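Local coordinates for protein predicted protease of the collagenase family (Methanopyrus kandleri, PDB 5D88) that probably acts as a peptidase of the U32 family, built on a TIM barrel that binds a zinc ion, at residues A[179-192]-A[234-248]. Sequence-based numbering, arbitrary orientation.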
ATOM      1  N   ARG A 179      -8.005 -21.111  -6.136  1.00 44.71           N
ATOM      2  CA  ARG A 179      -7.694 -22.193  -7.069  1.00 49.28           C
ATOM      3  C   ARG A 179      -8.771 -22.367  -8.129  1.00 54.09           C
ATOM      4  O   ARG A 179      -8.468 -22.730  -9.271  1.00 57.97           O
ATOM      5  CB  ARG A 179      -7.538 -23.508  -6.325  1.00 51.41           C
ATOM      6  CG  ARG A 179      -6.278 -23.627  -5.584  1.00 52.37           C
ATOM      7  CD  ARG A 179      -5.529 -24.843  -6.033  1.00 54.66           C
ATOM      8  NE  ARG A 179      -4.412 -25.072  -5.129  1.00 54.24           N
ATOM      9  CZ  ARG A 179      -3.136 -24.932  -5.454  1.00 52.00           C
ATOM     10  NH1 ARG A 179      -2.773 -24.587  -6.690  1.00 52.45           N
ATOM     11  NH2 ARG A 179      -2.216 -25.148  -4.530  1.00 47.23           N
ATOM     12  N   GLU A 180     -10.040 -22.189  -7.755  1.00 53.57           N
ATOM     13  CA  GLU A 180     -11.115 -22.325  -8.732  1.00 57.26           C
ATOM     14  C   GLU A 180     -10.976 -21.294  -9.843  1.00 50.79           C
ATOM     15  O   GLU A 180     -11.412 -21.528 -10.971  1.00 52.51           O
ATOM     16  CB  GLU A 180     -12.477 -22.182  -8.047  1.00 66.74           C
ATOM     17  CG  GLU A 180     -12.881 -23.352  -7.146  1.00 78.15           C
ATOM     18  CD  GLU A 180     -14.058 -23.000  -6.218  1.00 87.68           C
ATOM     19  OE1 GLU A 180     -14.711 -21.962  -6.474  1.00 90.76           O
ATOM     20  OE2 GLU A 180     -14.325 -23.745  -5.233  1.00 89.25           O
ATOM     21  N   ARG A 181     -10.334 -20.167  -9.552  1.00 47.47           N
ATOM     22  CA  ARG A 181     -10.308 -19.023 -10.446  1.00 45.54           C
ATOM     23  C   ARG A 181      -9.069 -18.969 -11.320  1.00 42.82           C
ATOM     24  O   ARG A 181      -9.149 -18.501 -12.461  1.00 43.02           O
ATOM     25  CB  ARG A 181     -10.389 -17.736  -9.622  1.00 47.45           C
ATOM     26  CG  ARG A 181     -10.629 -16.491 -10.432  1.00 51.80           C
ATOM     27  CD  ARG A 181     -12.060 -16.410 -10.926  1.00 54.81           C
ATOM     28  NE  ARG A 181     -12.169 -15.420 -11.990  1.00 59.65           N
ATOM     29  CZ  ARG A 181     -12.367 -14.114 -11.804  1.00 64.22           C
ATOM     30  NH1 ARG A 181     -12.491 -13.605 -10.581  1.00 63.51           N
ATOM     31  NH2 ARG A 181     -12.444 -13.311 -12.859  1.00 68.15           N
ATOM     32  N   VAL A 182      -7.922 -19.426 -10.815  1.00 40.71           N
ATOM     33  CA  VAL A 182      -6.660 -19.256 -11.516  1.00 37.45           C
ATOM     34  C   VAL A 182      -5.975 -20.601 -11.681  1.00 39.05           C
ATOM     35  O   VAL A 182      -6.290 -21.583 -11.006  1.00 42.52           O
ATOM     36  CB  VAL A 182      -5.716 -18.274 -10.793  1.00 38.45           C
ATOM     37  CG1 VAL A 182      -6.335 -16.895 -10.730  1.00 39.47           C
ATOM     38  CG2 VAL A 182      -5.390 -18.774  -9.402  1.00 38.77           C
ATOM     39  N   SER A 183      -5.023 -20.629 -12.601  1.00 40.73           N
ATOM     40  CA  SER A 183      -4.279 -21.834 -12.919  1.00 41.64           C
ATOM     41  C   SER A 183      -2.825 -21.766 -12.477  1.00 40.97           C
ATOM     42  O   SER A 183      -2.088 -22.734 -12.673  1.00 43.98           O
ATOM     43  CB  SER A 183      -4.358 -22.097 -14.422  1.00 45.00           C
ATOM     44  OG  SER A 183      -5.675 -22.483 -14.764  1.00 48.92           O
ATOM     45  N   VAL A 184      -2.397 -20.658 -11.875  1.00 37.77           N
ATOM     46  CA  VAL A 184      -1.020 -20.489 -11.424  1.00 37.88           C
ATOM     47  C   VAL A 184      -0.721 -21.405 -10.251  1.00 35.56           C
ATOM     48  O   VAL A 184      -1.630 -21.951  -9.613  1.00 37.06           O
ATOM     49  CB  VAL A 184      -0.730 -19.038 -11.004  1.00 39.31           C
ATOM     50  CG1 VAL A 184      -0.845 -18.095 -12.166  1.00 43.89           C
ATOM     51  CG2 VAL A 184      -1.673 -18.616  -9.849  1.00 42.04           C
ATOM     52  N   GLU A 185       0.562 -21.564  -9.958  1.00 34.05           N
ATOM     53  CA  GLU A 185       0.972 -22.200  -8.723  1.00 34.22           C
ATOM     54  C   GLU A 185       0.702 -21.257  -7.561  1.00 33.03           C
ATOM     55  O   GLU A 185       0.825 -20.037  -7.686  1.00 33.18           O
ATOM     56  CB  GLU A 185       2.463 -22.540  -8.775  1.00 39.97           C
ATOM     57  CG  GLU A 185       2.862 -23.411  -9.946  1.00 42.52           C
ATOM     58  CD  GLU A 185       2.236 -24.765  -9.877  1.00 46.70           C
ATOM     59  OE1 GLU A 185       2.591 -25.506  -8.950  1.00 47.26           O
ATOM     60  OE2 GLU A 185       1.394 -25.091 -10.746  1.00 49.74           O
ATOM     61  N   LEU A 186       0.342 -21.824  -6.417  1.00 32.05           N
ATOM     62  CA  LEU A 186       0.142 -21.022  -5.219  1.00 31.33           C
ATOM     63  C   LEU A 186       1.223 -21.313  -4.189  1.00 30.38           C
ATOM     64  O   LEU A 186       1.517 -22.476  -3.880  1.00 33.45           O
ATOM     65  CB  LEU A 186      -1.230 -21.265  -4.611  1.00 32.10           C
ATOM     66  CG  LEU A 186      -2.384 -20.901  -5.526  1.00 34.04           C
ATOM     67  CD1 LEU A 186      -3.646 -21.213  -4.780  1.00 37.77           C
ATOM     68  CD2 LEU A 186      -2.361 -19.436  -5.948  1.00 34.29           C
ATOM     69  N   ARG A 187       1.778 -20.241  -3.641  1.00 29.59           N
ATOM     70  CA  ARG A 187       2.821 -20.284  -2.634  1.00 29.57           C
ATOM     71  C   ARG A 187       2.295 -19.700  -1.335  1.00 30.22           C
ATOM     72  O   ARG A 187       1.477 -18.771  -1.339  1.00 29.72           O
ATOM     73  CB  ARG A 187       4.031 -19.482  -3.107  1.00 29.19           C
ATOM     74  CG  ARG A 187       5.200 -19.388  -2.141  1.00 30.57           C
ATOM     75  CD  ARG A 187       6.330 -18.515  -2.714  1.00 30.95           C
ATOM     76  NE  ARG A 187       7.154 -19.223  -3.681  1.00 31.51           N
ATOM     77  CZ  ARG A 187       8.334 -18.804  -4.121  1.00 31.97           C
ATOM     78  NH1 ARG A 187       8.861 -17.666  -3.679  1.00 30.83           N
ATOM     79  NH2 ARG A 187       8.994 -19.527  -5.009  1.00 33.75           N
ATOM     80  N   THR A 188       2.794 -20.241  -0.224  1.00 30.78           N
ATOM     81  CA  THR A 188       2.540 -19.708   1.105  1.00 31.12           C
ATOM     82  C   THR A 188       3.853 -19.280   1.736  1.00 30.76           C
ATOM     83  O   THR A 188       4.865 -19.979   1.618  1.00 32.93           O
ATOM     84  CB  THR A 188       1.851 -20.751   1.997  1.00 33.94           C
ATOM     85  OG1 THR A 188       1.710 -20.227   3.314  1.00 36.02           O
ATOM     86  CG2 THR A 188       2.647 -22.045   2.061  1.00 35.96           C
ATOM     87  N   ALA A 189       3.834 -18.118   2.375  1.00 30.06           N
ATOM     88  CA  ALA A 189       4.988 -17.583   3.087  1.00 28.91           C
ATOM     89  C   ALA A 189       4.802 -17.812   4.571  1.00 30.46           C
ATOM     90  O   ALA A 189       3.782 -17.408   5.128  1.00 34.15           O
ATOM     91  CB  ALA A 189       5.151 -16.088   2.822  1.00 31.34           C
ATOM     92  N   VAL A 190       5.793 -18.442   5.206  1.00 30.50           N
ATOM     93  CA  VAL A 190       5.753 -18.771   6.633  1.00 30.84           C
ATOM     94  C   VAL A 190       6.693 -17.847   7.393  1.00 30.07           C
ATOM     95  O   VAL A 190       7.889 -17.779   7.089  1.00 29.44           O
ATOM     96  CB  VAL A 190       6.146 -20.234   6.873  1.00 33.38           C
ATOM     97  CG1 VAL A 190       6.068 -20.574   8.359  1.00 35.37           C
ATOM     98  CG2 VAL A 190       5.266 -21.150   6.014  1.00 37.43           C
ATOM     99  N   GLY A 191       6.165 -17.188   8.417  1.00 29.56           N
ATOM    100  CA  GLY A 191       6.918 -16.200   9.144  1.00 30.82           C
ATOM    101  C   GLY A 191       6.758 -14.823   8.574  1.00 30.88           C
ATOM    102  O   GLY A 191       7.603 -13.954   8.821  1.00 34.30           O
ATOM    103  N   ALA A 192       5.707 -14.611   7.797  1.00 29.86           N
ATOM    104  CA  ALA A 192       5.459 -13.362   7.103  1.00 28.30           C
ATOM    105  C   ALA A 192       4.316 -12.615   7.768  1.00 27.77           C
ATOM    106  O   ALA A 192       3.468 -13.200   8.443  1.00 29.43           O
ATOM    107  CB  ALA A 192       5.129 -13.625   5.638  1.00 30.47           C
ATOM    108  N   VAL A 234       2.264 -14.451  10.745  1.00 27.65           N
ATOM    109  CA  VAL A 234       1.544 -15.709  10.629  1.00 28.90           C
ATOM    110  C   VAL A 234       2.567 -16.833  10.590  1.00 30.96           C
ATOM    111  O   VAL A 234       3.388 -16.903   9.663  1.00 30.69           O
ATOM    112  CB  VAL A 234       0.634 -15.738   9.394  1.00 30.09           C
ATOM    113  CG1 VAL A 234      -0.150 -17.031   9.355  1.00 32.05           C
ATOM    114  CG2 VAL A 234      -0.306 -14.546   9.412  1.00 31.86           C
ATOM    115  N   TRP A 235       2.502 -17.712  11.592  1.00 32.52           N
ATOM    116  CA  TRP A 235       3.432 -18.826  11.764  1.00 33.93           C
ATOM    117  C   TRP A 235       2.821 -20.154  11.382  1.00 36.75           C
ATOM    118  O   TRP A 235       3.548 -21.082  11.006  1.00 39.90           O
ATOM    119  CB  TRP A 235       3.910 -18.903  13.222  1.00 35.45           C
ATOM    120  CG  TRP A 235       4.670 -17.695  13.646  1.00 35.31           C
ATOM    121  CD1 TRP A 235       4.249 -16.709  14.497  1.00 34.90           C
ATOM    122  CD2 TRP A 235       5.982 -17.314  13.207  1.00 35.63           C
ATOM    123  NE1 TRP A 235       5.221 -15.747  14.613  1.00 36.07           N
ATOM    124  CE2 TRP A 235       6.294 -16.095  13.837  1.00 36.51           C
ATOM    125  CE3 TRP A 235       6.926 -17.894  12.347  1.00 35.88           C
ATOM    126  CZ2 TRP A 235       7.514 -15.437  13.635  1.00 37.69           C
ATOM    127  CZ3 TRP A 235       8.136 -17.250  12.163  1.00 38.59           C
ATOM    128  CH2 TRP A 235       8.416 -16.029  12.805  1.00 38.75           C
ATOM    129  N   GLU A 236       1.506 -20.259  11.475  1.00 37.57           N
ATOM    130  CA  GLU A 236       0.808 -21.495  11.187  1.00 43.77           C
ATOM    131  C   GLU A 236       0.544 -21.591   9.697  1.00 40.87           C
ATOM    132  O   GLU A 236       0.365 -20.583   9.016  1.00 41.11           O
ATOM    133  CB  GLU A 236      -0.510 -21.538  11.956  1.00 49.81           C
ATOM    134  CG  GLU A 236      -0.346 -21.347  13.461  1.00 58.75           C
ATOM    135  CD  GLU A 236      -0.001 -22.637  14.183  1.00 68.44           C
ATOM    136  OE1 GLU A 236      -0.118 -23.723  13.572  1.00 72.64           O
ATOM    137  OE2 GLU A 236       0.386 -22.571  15.371  1.00 71.50           O
ATOM    138  N   VAL A 237       0.509 -22.817   9.182  1.00 41.19           N
ATOM    139  CA  VAL A 237       0.243 -23.004   7.766  1.00 40.69           C
ATOM    140  C   VAL A 237      -0.314 -24.396   7.552  1.00 41.88           C
ATOM    141  O   VAL A 237      -0.018 -25.321   8.305  1.00 42.67           O
ATOM    142  CB  VAL A 237       1.523 -22.778   6.932  1.00 43.44           C
ATOM    143  CG1 VAL A 237       2.609 -23.727   7.388  1.00 43.42           C
ATOM    144  CG2 VAL A 237       1.218 -22.918   5.443  1.00 44.51           C
ATOM    145  N   ARG A 238      -1.105 -24.541   6.505  1.00 42.11           N
ATOM    146  CA  ARG A 238      -1.591 -25.830   6.033  1.00 45.11           C
ATOM    147  C   ARG A 238      -0.927 -26.078   4.680  1.00 45.29           C
ATOM    148  O   ARG A 238      -1.408 -25.628   3.636  1.00 46.54           O
ATOM    149  CB  ARG A 238      -3.106 -25.826   5.968  1.00 48.72           C
ATOM    150  CG  ARG A 238      -3.725 -25.993   7.356  1.00 53.94           C
ATOM    151  CD  ARG A 238      -5.223 -26.034   7.298  1.00 58.41           C
ATOM    152  NE  ARG A 238      -5.669 -27.192   6.537  1.00 64.75           N
ATOM    153  CZ  ARG A 238      -6.919 -27.393   6.138  1.00 69.40           C
ATOM    154  NH1 ARG A 238      -7.859 -26.496   6.420  1.00 72.07           N
ATOM    155  NH2 ARG A 238      -7.226 -28.487   5.450  1.00 69.26           N
ATOM    156  N   GLU A 239       0.210 -26.782   4.709  1.00 45.83           N
ATOM    157  CA  GLU A 239       1.036 -26.870   3.507  1.00 49.80           C
ATOM    158  C   GLU A 239       0.332 -27.616   2.397  1.00 49.22           C
ATOM    159  O   GLU A 239       0.605 -27.361   1.221  1.00 48.09           O
ATOM    160  CB  GLU A 239       2.361 -27.561   3.806  1.00 54.24           C
ATOM    161  CG  GLU A 239       3.284 -26.766   4.684  1.00 58.46           C
ATOM    162  CD  GLU A 239       4.666 -27.370   4.739  1.00 63.58           C
ATOM    163  OE1 GLU A 239       4.895 -28.411   4.075  1.00 64.74           O
ATOM    164  OE2 GLU A 239       5.526 -26.793   5.440  1.00 65.20           O
ATOM    165  N   GLU A 240      -0.566 -28.538   2.746  1.00 49.49           N
ATOM    166  CA  GLU A 240      -1.271 -29.322   1.740  1.00 50.75           C
ATOM    167  C   GLU A 240      -2.124 -28.450   0.827  1.00 47.97           C
ATOM    168  O   GLU A 240      -2.545 -28.921  -0.236  1.00 50.16           O
ATOM    169  CB  GLU A 240      -2.135 -30.401   2.424  1.00 52.15           C
ATOM    170  CG  GLU A 240      -3.370 -29.896   3.193  1.00 52.93           C
ATOM    171  CD  GLU A 240      -3.073 -29.443   4.623  1.00 56.22           C
ATOM    172  OE1 GLU A 240      -1.892 -29.270   4.993  1.00 55.56           O
ATOM    173  OE2 GLU A 240      -4.040 -29.249   5.384  1.00 59.85           O
ATOM    174  N   LEU A 241      -2.387 -27.192   1.208  1.00 44.88           N
ATOM    175  CA  LEU A 241      -3.166 -26.299   0.360  1.00 42.53           C
ATOM    176  C   LEU A 241      -2.333 -25.656  -0.728  1.00 39.83           C
ATOM    177  O   LEU A 241      -2.896 -25.017  -1.621  1.00 41.73           O
ATOM    178  CB  LEU A 241      -3.804 -25.175   1.188  1.00 43.97           C
ATOM    179  CG  LEU A 241      -4.632 -25.559   2.425  1.00 45.45           C
ATOM    180  CD1 LEU A 241      -5.173 -24.319   3.166  1.00 45.44           C
ATOM    181  CD2 LEU A 241      -5.756 -26.447   1.989  1.00 46.46           C
ATOM    182  N   PHE A 242      -1.017 -25.791  -0.677  1.00 37.43           N
ATOM    183  CA  PHE A 242      -0.152 -24.974  -1.509  1.00 35.65           C
ATOM    184  C   PHE A 242       0.787 -25.841  -2.328  1.00 34.54           C
ATOM    185  O   PHE A 242       1.086 -26.980  -1.981  1.00 39.69           O
ATOM    186  CB  PHE A 242       0.636 -24.001  -0.644  1.00 35.27           C
ATOM    187  CG  PHE A 242      -0.229 -23.013   0.072  1.00 36.05           C
ATOM    188  CD1 PHE A 242      -0.672 -21.873  -0.570  1.00 35.40           C
ATOM    189  CD2 PHE A 242      -0.623 -23.241   1.385  1.00 36.03           C
ATOM    190  CE1 PHE A 242      -1.472 -20.957   0.099  1.00 36.94           C
ATOM    191  CE2 PHE A 242      -1.428 -22.349   2.051  1.00 34.97           C
ATOM    192  CZ  PHE A 242      -1.856 -21.198   1.409  1.00 36.38           C
ATOM    193  N   ASP A 243       1.228 -25.283  -3.446  1.00 34.97           N
ATOM    194  CA  ASP A 243       2.205 -25.931  -4.299  1.00 34.54           C
ATOM    195  C   ASP A 243       3.633 -25.666  -3.861  1.00 35.87           C
ATOM    196  O   ASP A 243       4.519 -26.481  -4.159  1.00 36.35           O
ATOM    197  CB  ASP A 243       2.030 -25.433  -5.734  1.00 36.77           C
ATOM    198  CG  ASP A 243       0.623 -25.635  -6.245  1.00 38.19           C
ATOM    199  OD1 ASP A 243       0.207 -26.802  -6.388  1.00 39.63           O
ATOM    200  OD2 ASP A 243      -0.069 -24.633  -6.487  1.00 38.05           O
ATOM    201  N   GLU A 244       3.860 -24.548  -3.163  1.00 33.57           N
ATOM    202  CA  GLU A 244       5.185 -24.087  -2.772  1.00 32.75           C
ATOM    203  C   GLU A 244       5.104 -23.495  -1.387  1.00 32.12           C
ATOM    204  O   GLU A 244       4.128 -22.812  -1.067  1.00 33.44           O
ATOM    205  CB  GLU A 244       5.727 -23.007  -3.716  1.00 32.72           C
ATOM    206  CG  GLU A 244       5.846 -23.483  -5.136  1.00 34.69           C
ATOM    207  CD  GLU A 244       6.383 -22.441  -6.101  1.00 36.99           C
ATOM    208  OE1 GLU A 244       6.841 -21.350  -5.672  1.00 35.70           O
ATOM    209  OE2 GLU A 244       6.342 -22.728  -7.320  1.00 40.55           O
ATOM    210  N   VAL A 245       6.148 -23.727  -0.593  1.00 33.04           N
ATOM    211  CA  VAL A 245       6.275 -23.176   0.747  1.00 33.44           C
ATOM    212  C   VAL A 245       7.536 -22.343   0.775  1.00 33.03           C
ATOM    213  O   VAL A 245       8.602 -22.812   0.365  1.00 35.83           O
ATOM    214  CB  VAL A 245       6.337 -24.273   1.828  1.00 35.74           C
ATOM    215  CG1 VAL A 245       6.543 -23.658   3.196  1.00 37.24           C
ATOM    216  CG2 VAL A 245       5.071 -25.069   1.832  1.00 39.18           C
ATOM    217  N   PHE A 246       7.412 -21.115   1.251  1.00 30.17           N
ATOM    218  CA  PHE A 246       8.524 -20.178   1.336  1.00 29.25           C
ATOM    219  C   PHE A 246       8.729 -19.860   2.806  1.00 30.16           C
ATOM    220  O   PHE A 246       7.869 -19.237   3.440  1.00 31.71           O
ATOM    221  CB  PHE A 246       8.213 -18.932   0.512  1.00 29.89           C
ATOM    222  CG  PHE A 246       9.179 -17.801   0.681  1.00 29.40           C
ATOM    223  CD1 PHE A 246      10.530 -18.007   0.908  1.00 30.93           C
ATOM    224  CD2 PHE A 246       8.718 -16.497   0.578  1.00 31.97           C
ATOM    225  CE1 PHE A 246      11.395 -16.913   1.052  1.00 31.06           C
ATOM    226  CE2 PHE A 246       9.587 -15.410   0.707  1.00 33.27           C
ATOM    227  CZ  PHE A 246      10.919 -15.625   0.947  1.00 32.06           C
ATOM    228  N   ILE A 247       9.865 -20.289   3.339  1.00 30.58           N
ATOM    229  CA  ILE A 247      10.205 -20.068   4.738  1.00 31.16           C
ATOM    230  C   ILE A 247      11.012 -18.783   4.852  1.00 29.92           C
ATOM    231  O   ILE A 247      12.119 -18.691   4.312  1.00 30.81           O
ATOM    232  CB  ILE A 247      11.002 -21.253   5.295  1.00 35.16           C
ATOM    233  CG1 ILE A 247      10.229 -22.549   5.089  1.00 41.23           C
ATOM    234  CG2 ILE A 247      11.343 -21.009   6.742  1.00 34.82           C
ATOM    235  CD1 ILE A 247       8.885 -22.552   5.746  1.00 45.99           C
ATOM    236  N   LEU A 248      10.482 -17.794   5.582  1.00 29.86           N
ATOM    237  CA  LEU A 248      11.248 -16.570   5.823  1.00 34.98           C
ATOM    238  C   LEU A 248      12.166 -16.710   7.030  1.00 40.50           C
ATOM    239  O   LEU A 248      13.383 -16.556   6.916  1.00 45.20           O
ATOM    240  CB  LEU A 248      10.332 -15.379   6.066  1.00 38.16           C
ATOM    241  CG  LEU A 248       9.741 -14.683   4.884  1.00 38.22           C
ATOM    242  CD1 LEU A 248       8.715 -15.628   4.347  1.00 41.17           C
ATOM    243  CD2 LEU A 248       9.140 -13.369   5.294  1.00 39.98           C
TER
HETATM  244  O   HOH W   1      -5.275 -25.590  -2.864  1.00 46.82           O
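Strands 185-190 and 244-247 are the seventh and eighth strands of the TIM barrel, parallel neighbours whose axes, over these short segments, approach to 4.7 Å and cross at 25°. A backbone ladder joins them: Thr188 N gives to Glu244 O, Phe246 N to Thr188 O, Val190 N to Phe246 O and Leu248 N to Val190 O. Arg187, Ala189, Glu244 and Phe246 face the barrel interior, where the side-on edge of the Arg187 guanidinium, NE and NH2, meets Glu244. The arginine chain runs extended until it bends at chi3 (-79°), which brings both NE and NH2 to Glu244 OE1, each at 2.9 Å and close to the guanidinium plane. Gln81 also accepts from NH2, Trp25 adds a cation-pi contact, and Arg23 takes the other carboxylate oxygen of Glu244, so each of the two oxygens has an arginine. A leucine in place of Arg187 would probably leave Glu244 OE1 buried without its two donors and Gln81 without its NH2 partner. On the outer face, Thr188 sits over the Phe242 ring, its CB 3.4 Å above the centroid in a CH-pi contact, while Val190 CG2 touches both Val237 CG1 and Val245 CG1. Beyond the strand, Gly191 N bonds to Val234 O, and Gly191 CA lies 3.4 Å from Trp235 CZ3. Where the strands begin, Leu186 O accepts from both Asp243 N and Glu244 N. Arg179, reaching across from the end of helix 172-181, gives NH2 to Leu241 O at 3.0 Å, and Leu186 CD1 covers one face of its guanidinium. Asp243 OD2 ties helix and strand together: its syn lone pair takes Arg179 NH1 at 2.7 Å, and its anti lone pair takes Leu186 N at 2.8 Å in a nearly straight bond of 174°.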